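Local coordinates for protein putative polyprenyl synthetase (Streptomyces coelicolor, PDB 3NF2) that probably joins isoprenoid diphosphates into longer prenyl chains as a magnesium-dependent polyprenyl synthetase of the FPP/GGPP synthase family, at residues R147-K150 with A151-S154; N88-L91 with L92-L96. All coordinates share one frame; numbering follows the deposited sequence.

Contact 1 of 2, residues R147-K150 with A151-S154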
ATOM      1  N   ARG A 147       5.359  -3.986 -14.530  1.00 47.98           N
ATOM      2  CA  ARG A 147       4.341  -5.012 -14.713  1.00 51.05           C
ATOM      3  C   ARG A 147       3.630  -5.309 -13.406  1.00 50.09           C
ATOM      4  O   ARG A 147       2.433  -5.586 -13.399  1.00 51.67           O
ATOM      5  CB  ARG A 147       4.969  -6.315 -15.222  1.00 53.34           C
ATOM      6  CG  ARG A 147       5.773  -6.196 -16.504  1.00 59.44           C
ATOM      7  CD  ARG A 147       4.897  -6.255 -17.720  1.00 69.08           C
ATOM      8  NE  ARG A 147       5.627  -5.871 -18.922  1.00 71.15           N
ATOM      9  CZ  ARG A 147       5.173  -6.048 -20.157  1.00 67.52           C
ATOM     10  NH1 ARG A 147       3.990  -6.620 -20.353  1.00 58.53           N
ATOM     11  NH2 ARG A 147       5.906  -5.662 -21.195  1.00 70.93           N
ATOM     12  N   LEU A 148       4.383  -5.277 -12.307  1.00 49.80           N
ATOM     13  CA  LEU A 148       3.837  -5.536 -10.977  1.00 48.04           C
ATOM     14  C   LEU A 148       2.879  -4.421 -10.594  1.00 45.31           C
ATOM     15  O   LEU A 148       1.817  -4.680 -10.034  1.00 45.33           O
ATOM     16  CB  LEU A 148       4.961  -5.636  -9.944  1.00 52.94           C
ATOM     17  CG  LEU A 148       4.591  -6.211  -8.567  1.00 45.94           C
ATOM     18  CD1 LEU A 148       4.506  -7.734  -8.601  1.00 47.05           C
ATOM     19  CD2 LEU A 148       5.573  -5.752  -7.520  1.00 39.20           C
ATOM     20  N   THR A 149       3.266  -3.191 -10.928  1.00 39.58           N
ATOM     21  CA  THR A 149       2.479  -1.998 -10.636  1.00 41.31           C
ATOM     22  C   THR A 149       1.132  -2.002 -11.366  1.00 41.44           C
ATOM     23  O   THR A 149       0.117  -1.664 -10.778  1.00 44.52           O
ATOM     24  CB  THR A 149       3.276  -0.715 -10.968  1.00 39.19           C
ATOM     25  OG1 THR A 149       4.534  -0.765 -10.284  1.00 42.87           O
ATOM     26  CG2 THR A 149       2.501   0.568 -10.542  1.00 33.35           C
ATOM     27  N   LYS A 150       1.139  -2.401 -12.634  1.00 40.86           N
ATOM     28  CA  LYS A 150      -0.073  -2.498 -13.433  1.00 39.69           C
ATOM     29  C   LYS A 150      -1.045  -3.485 -12.783  1.00 43.42           C
ATOM     30  O   LYS A 150      -2.233  -3.181 -12.629  1.00 40.89           O
ATOM     31  CB  LYS A 150       0.265  -2.920 -14.869  1.00 45.96           C
ATOM     32  CG  LYS A 150      -0.961  -3.151 -15.766  1.00 58.60           C
ATOM     33  CD  LYS A 150      -0.583  -3.538 -17.189  1.00 66.38           C
ATOM     34  CE  LYS A 150      -1.831  -3.794 -18.030  1.00 69.29           C
ATOM     35  NZ  LYS A 150      -1.571  -3.588 -19.479  1.00 70.88           N
ATOM     36  N   ALA A 151      -0.516  -4.637 -12.367  1.00 38.10           N
ATOM     37  CA  ALA A 151      -1.311  -5.689 -11.743  1.00 41.13           C
ATOM     38  C   ALA A 151      -1.849  -5.277 -10.378  1.00 44.25           C
ATOM     39  O   ALA A 151      -2.948  -5.680  -9.989  1.00 47.11           O
ATOM     40  CB  ALA A 151      -0.492  -6.942 -11.605  1.00 33.57           C
ATOM     41  N   SER A 152      -1.058  -4.488  -9.655  1.00 48.22           N
ATOM     42  CA  SER A 152      -1.420  -4.056  -8.316  1.00 46.93           C
ATOM     43  C   SER A 152      -2.476  -2.967  -8.389  1.00 40.59           C
ATOM     44  O   SER A 152      -3.416  -2.983  -7.603  1.00 45.78           O
ATOM     45  CB  SER A 152      -0.192  -3.578  -7.547  1.00 47.65           C
ATOM     46  OG  SER A 152       0.307  -2.392  -8.132  1.00 60.23           O
ATOM     47  N   ARG A 153      -2.335  -2.048  -9.348  1.00 42.50           N
ATOM     48  CA  ARG A 153      -3.341  -0.992  -9.577  1.00 39.62           C
ATOM     49  C   ARG A 153      -4.660  -1.640  -9.967  1.00 42.59           C
ATOM     50  O   ARG A 153      -5.746  -1.182  -9.572  1.00 41.54           O
ATOM     51  CB  ARG A 153      -2.910  -0.003 -10.672  1.00 40.77           C
ATOM     52  CG  ARG A 153      -1.617   0.773 -10.380  1.00 45.12           C
ATOM     53  CD  ARG A 153      -1.654   2.252 -10.772  1.00 47.55           C
ATOM     54  NE  ARG A 153      -2.250   2.497 -12.086  1.00 72.66           N
ATOM     55  CZ  ARG A 153      -3.270   3.327 -12.314  1.00 78.83           C
ATOM     56  NH1 ARG A 153      -3.820   4.015 -11.320  1.00 73.85           N
ATOM     57  NH2 ARG A 153      -3.735   3.478 -13.550  1.00 79.42           N
ATOM     58  N   SER A 154      -4.547  -2.735 -10.716  1.00 38.67           N
ATOM     59  CA  SER A 154      -5.690  -3.506 -11.167  1.00 36.50           C
ATOM     60  C   SER A 154      -6.440  -4.195 -10.038  1.00 32.28           C
ATOM     61  O   SER A 154      -7.654  -4.108  -9.988  1.00 36.66           O
ATOM     62  CB  SER A 154      -5.259  -4.524 -12.218  1.00 41.57           C
ATOM     63  OG  SER A 154      -5.034  -3.880 -13.455  1.00 39.98           O
TER

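Contact 2 of 2, residues N88-L91 with L92-L96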
ATOM      1  N   ASN A  88      -0.601 -11.180  -1.033  1.00 39.87           N
ATOM      2  CA  ASN A  88      -0.909 -11.220   0.393  1.00 40.71           C
ATOM      3  C   ASN A  88      -1.240  -9.860   1.022  1.00 42.98           C
ATOM      4  O   ASN A  88      -2.044  -9.787   1.953  1.00 45.91           O
ATOM      5  CB  ASN A  88       0.192 -11.952   1.146  1.00 37.97           C
ATOM      6  CG  ASN A  88       0.156 -13.444   0.893  1.00 43.15           C
ATOM      7  OD1 ASN A  88      -0.623 -14.179   1.517  1.00 38.21           O
ATOM      8  ND2 ASN A  88       0.989 -13.903  -0.029  1.00 38.48           N
ATOM      9  N   PHE A  89      -0.640  -8.801   0.483  1.00 38.61           N
ATOM     10  CA  PHE A  89      -1.018  -7.413   0.783  1.00 36.17           C
ATOM     11  C   PHE A  89      -2.478  -7.203   0.440  1.00 39.03           C
ATOM     12  O   PHE A  89      -3.234  -6.606   1.206  1.00 46.40           O
ATOM     13  CB  PHE A  89      -0.097  -6.442   0.002  1.00 39.89           C
ATOM     14  CG  PHE A  89      -0.813  -5.282  -0.683  1.00 35.86           C
ATOM     15  CD1 PHE A  89      -1.006  -5.289  -2.064  1.00 37.26           C
ATOM     16  CD2 PHE A  89      -1.240  -4.163   0.040  1.00 38.47           C
ATOM     17  CE1 PHE A  89      -1.649  -4.221  -2.719  1.00 45.04           C
ATOM     18  CE2 PHE A  89      -1.876  -3.085  -0.602  1.00 36.71           C
ATOM     19  CZ  PHE A  89      -2.087  -3.119  -1.982  1.00 44.37           C
ATOM     20  N   SER A  90      -2.871  -7.725  -0.714  1.00 42.32           N
ATOM     21  CA  SER A  90      -4.239  -7.646  -1.167  1.00 39.09           C
ATOM     22  C   SER A  90      -5.179  -8.383  -0.203  1.00 43.94           C
ATOM     23  O   SER A  90      -6.208  -7.840   0.166  1.00 46.69           O
ATOM     24  CB  SER A  90      -4.341  -8.186  -2.592  1.00 37.78           C
ATOM     25  OG  SER A  90      -5.652  -8.068  -3.095  1.00 46.69           O
ATOM     26  N   LEU A  91      -4.800  -9.577   0.250  1.00 40.50           N
ATOM     27  CA  LEU A  91      -5.632 -10.341   1.178  1.00 43.48           C
ATOM     28  C   LEU A  91      -5.825  -9.628   2.513  1.00 46.75           C
ATOM     29  O   LEU A  91      -6.951  -9.499   2.999  1.00 47.80           O
ATOM     30  CB  LEU A  91      -5.034 -11.726   1.450  1.00 44.03           C
ATOM     31  CG  LEU A  91      -4.873 -12.750   0.331  1.00 49.86           C
ATOM     32  CD1 LEU A  91      -4.392 -14.072   0.924  1.00 38.14           C
ATOM     33  CD2 LEU A  91      -6.185 -12.939  -0.433  1.00 59.62           C
ATOM     34  N   LEU A  92      -4.714  -9.182   3.093  1.00 47.66           N
ATOM     35  CA  LEU A  92      -4.708  -8.508   4.386  1.00 43.90           C
ATOM     36  C   LEU A  92      -5.669  -7.326   4.404  1.00 43.32           C
ATOM     37  O   LEU A  92      -6.488  -7.197   5.306  1.00 39.09           O
ATOM     38  CB  LEU A  92      -3.291  -8.037   4.729  1.00 41.51           C
ATOM     39  CG  LEU A  92      -2.331  -9.105   5.259  1.00 46.57           C
ATOM     40  CD1 LEU A  92      -0.896  -8.662   5.109  1.00 50.08           C
ATOM     41  CD2 LEU A  92      -2.632  -9.433   6.707  1.00 41.11           C
ATOM     42  N   HIS A  93      -5.571  -6.490   3.378  1.00 36.78           N
ATOM     43  CA  HIS A  93      -6.421  -5.320   3.242  1.00 42.51           C
ATOM     44  C   HIS A  93      -7.847  -5.652   2.828  1.00 39.17           C
ATOM     45  O   HIS A  93      -8.788  -5.097   3.397  1.00 38.89           O
ATOM     46  CB  HIS A  93      -5.797  -4.330   2.259  1.00 37.55           C
ATOM     47  CG  HIS A  93      -4.607  -3.612   2.808  1.00 32.23           C
ATOM     48  ND1 HIS A  93      -4.045  -2.522   2.181  1.00 38.11           N
ATOM     49  CD2 HIS A  93      -3.882  -3.814   3.935  1.00 27.94           C
ATOM     50  CE1 HIS A  93      -3.019  -2.093   2.891  1.00 33.23           C
ATOM     51  NE2 HIS A  93      -2.898  -2.861   3.957  1.00 36.11           N
ATOM     52  N   ASP A  94      -8.012  -6.545   1.847  1.00 38.21           N
ATOM     53  CA  ASP A  94      -9.367  -6.941   1.421  1.00 41.50           C
ATOM     54  C   ASP A  94     -10.173  -7.566   2.556  1.00 38.73           C
ATOM     55  O   ASP A  94     -11.346  -7.247   2.712  1.00 43.28           O
ATOM     56  CB  ASP A  94      -9.359  -7.871   0.208  1.00 41.64           C
ATOM     57  CG  ASP A  94      -8.832  -7.202  -1.053  1.00 47.94           C
ATOM     58  OD1 ASP A  94      -8.550  -5.981  -1.034  1.00 45.65           O
ATOM     59  OD2 ASP A  94      -8.676  -7.916  -2.067  1.00 43.27           O
ATOM     60  N   ASP A  95      -9.541  -8.420   3.357  1.00 41.96           N
ATOM     61  CA  ASP A  95     -10.221  -9.055   4.494  1.00 45.44           C
ATOM     62  C   ASP A  95     -10.713  -8.039   5.512  1.00 49.43           C
ATOM     63  O   ASP A  95     -11.804  -8.195   6.072  1.00 53.07           O
ATOM     64  CB  ASP A  95      -9.317 -10.076   5.188  1.00 46.33           C
ATOM     65  CG  ASP A  95      -9.170 -11.377   4.398  1.00 53.71           C
ATOM     66  OD1 ASP A  95      -9.938 -11.608   3.440  1.00 51.33           O
ATOM     67  OD2 ASP A  95      -8.275 -12.178   4.747  1.00 58.92           O
ATOM     68  N   LEU A  96      -9.915  -6.998   5.741  1.00 45.00           N
ATOM     69  CA  LEU A  96     -10.292  -5.954   6.669  1.00 45.70           C
ATOM     70  C   LEU A  96     -11.438  -5.127   6.101  1.00 49.76           C
ATOM     71  O   LEU A  96     -12.430  -4.868   6.796  1.00 49.98           O
ATOM     72  CB  LEU A  96      -9.092  -5.070   7.010  1.00 43.76           C
ATOM     73  CG  LEU A  96      -9.354  -3.874   7.937  1.00 41.61           C
ATOM     74  CD1 LEU A  96     -10.128  -4.247   9.234  1.00 38.66           C
ATOM     75  CD2 LEU A  96      -8.040  -3.238   8.276  1.00 39.01           C
TER

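Contact 1 of 2, residues R147-K150 with A151-S154
The carbonyl oxygen of T149 is held twice within a single turn of helix 139-165. R153 N gives it the ordinary helical bond at 2.9 Å, and the hydroxyl S152 OG adds a second one to T149 O at 2.8 Å. Both donors come to the same face of the carbonyl plane, but the hydroxyl arrives from the flank, with a C=O...OG angle of 109°. A chi1 of 67° sets OG between the backbone N and the carbonyl carbon of S152, turning it back toward the preceding turn. At the next residue the doubling takes another form: S154 N and S154 OG, each 3.0 Å from K150 O, reach that oxygen from opposite faces. T149 CG2 meets R153 CG at 4.1 Å, the two side chains crossing at a slant. Beyond this methylene the arginine bends at chi2 and chi3, and its NE forms a salt bridge with E131 of the second subunit, while T149, S152 and R153 all pack on A127 of that subunit. The buried hydroxyl of S152 is thus satisfied by its own helix, so a polar side chain can lie against F126 and the neighbouring subunit without needing a partner there.

Contact 2 of 2, residues N88-L91 with L92-L96
The imidazole of H93 receives the edge of the F89 ring on one face, in an offset edge-to-face pair with centroids of F89 and H93 5.2 Å apart and planes at 70°. F89 CD2 lies 3.8 Å above the H93 plane, displaced toward its rim, and F89 CE2 approaches H93 ND1 to 3.6 Å. The ring nitrogens are bonded elsewhere: ND1 to D123 of the second subunit and NE2 to the carbonyl of I119 in its own chain. Acceptors at both nitrogens would probably favour a doubly protonated ring, and together they fix its rotation. On another side of the helix S90 OG makes a weak hydrogen bond of 3.2 Å to D94 OD2; with OG anti to the backbone N (chi1 -177°), the hydroxyl leans toward the next turn. The D94 carboxylate also folds over S90 O, which takes the backbone bond from D94 N at 2.8 Å. D94 and D95 open the DDxxD sequence, the first aspartate-rich motif of this family, whose carboxylates in relatives bind the magnesium ions that hold the substrate diphosphate. This part of helix 77-98 is flanked by helix 115-134, where F126 stacks on F89, by helix 139-165, which meets S90 and D94, and by helix 31-38 beside L91 and L92; at its far end D95 pairs with R103 of strand 102-103.

Contacts 1 and 2 lie on different helices, 139-165 and 77-98, with centres about 15 Å apart. The two helices pack on each other, although the segments themselves do not touch, their nearest atoms being about 5 Å apart; helix 115-134 borders both contacts. Contact 2 is the more buried, joining an aromatic pair to acidic side chains of the probable metal-binding region. Contact 1 is only partly buried: serine hydroxyls double its backbone bonds, and its arginines pair with acids, R147 with E203, D207 and E210 of helix 203-230 and R153 with E131 of the second subunit. Both contacts pack on that subunit, and contact 2 adds a histidine hydrogen bond to it.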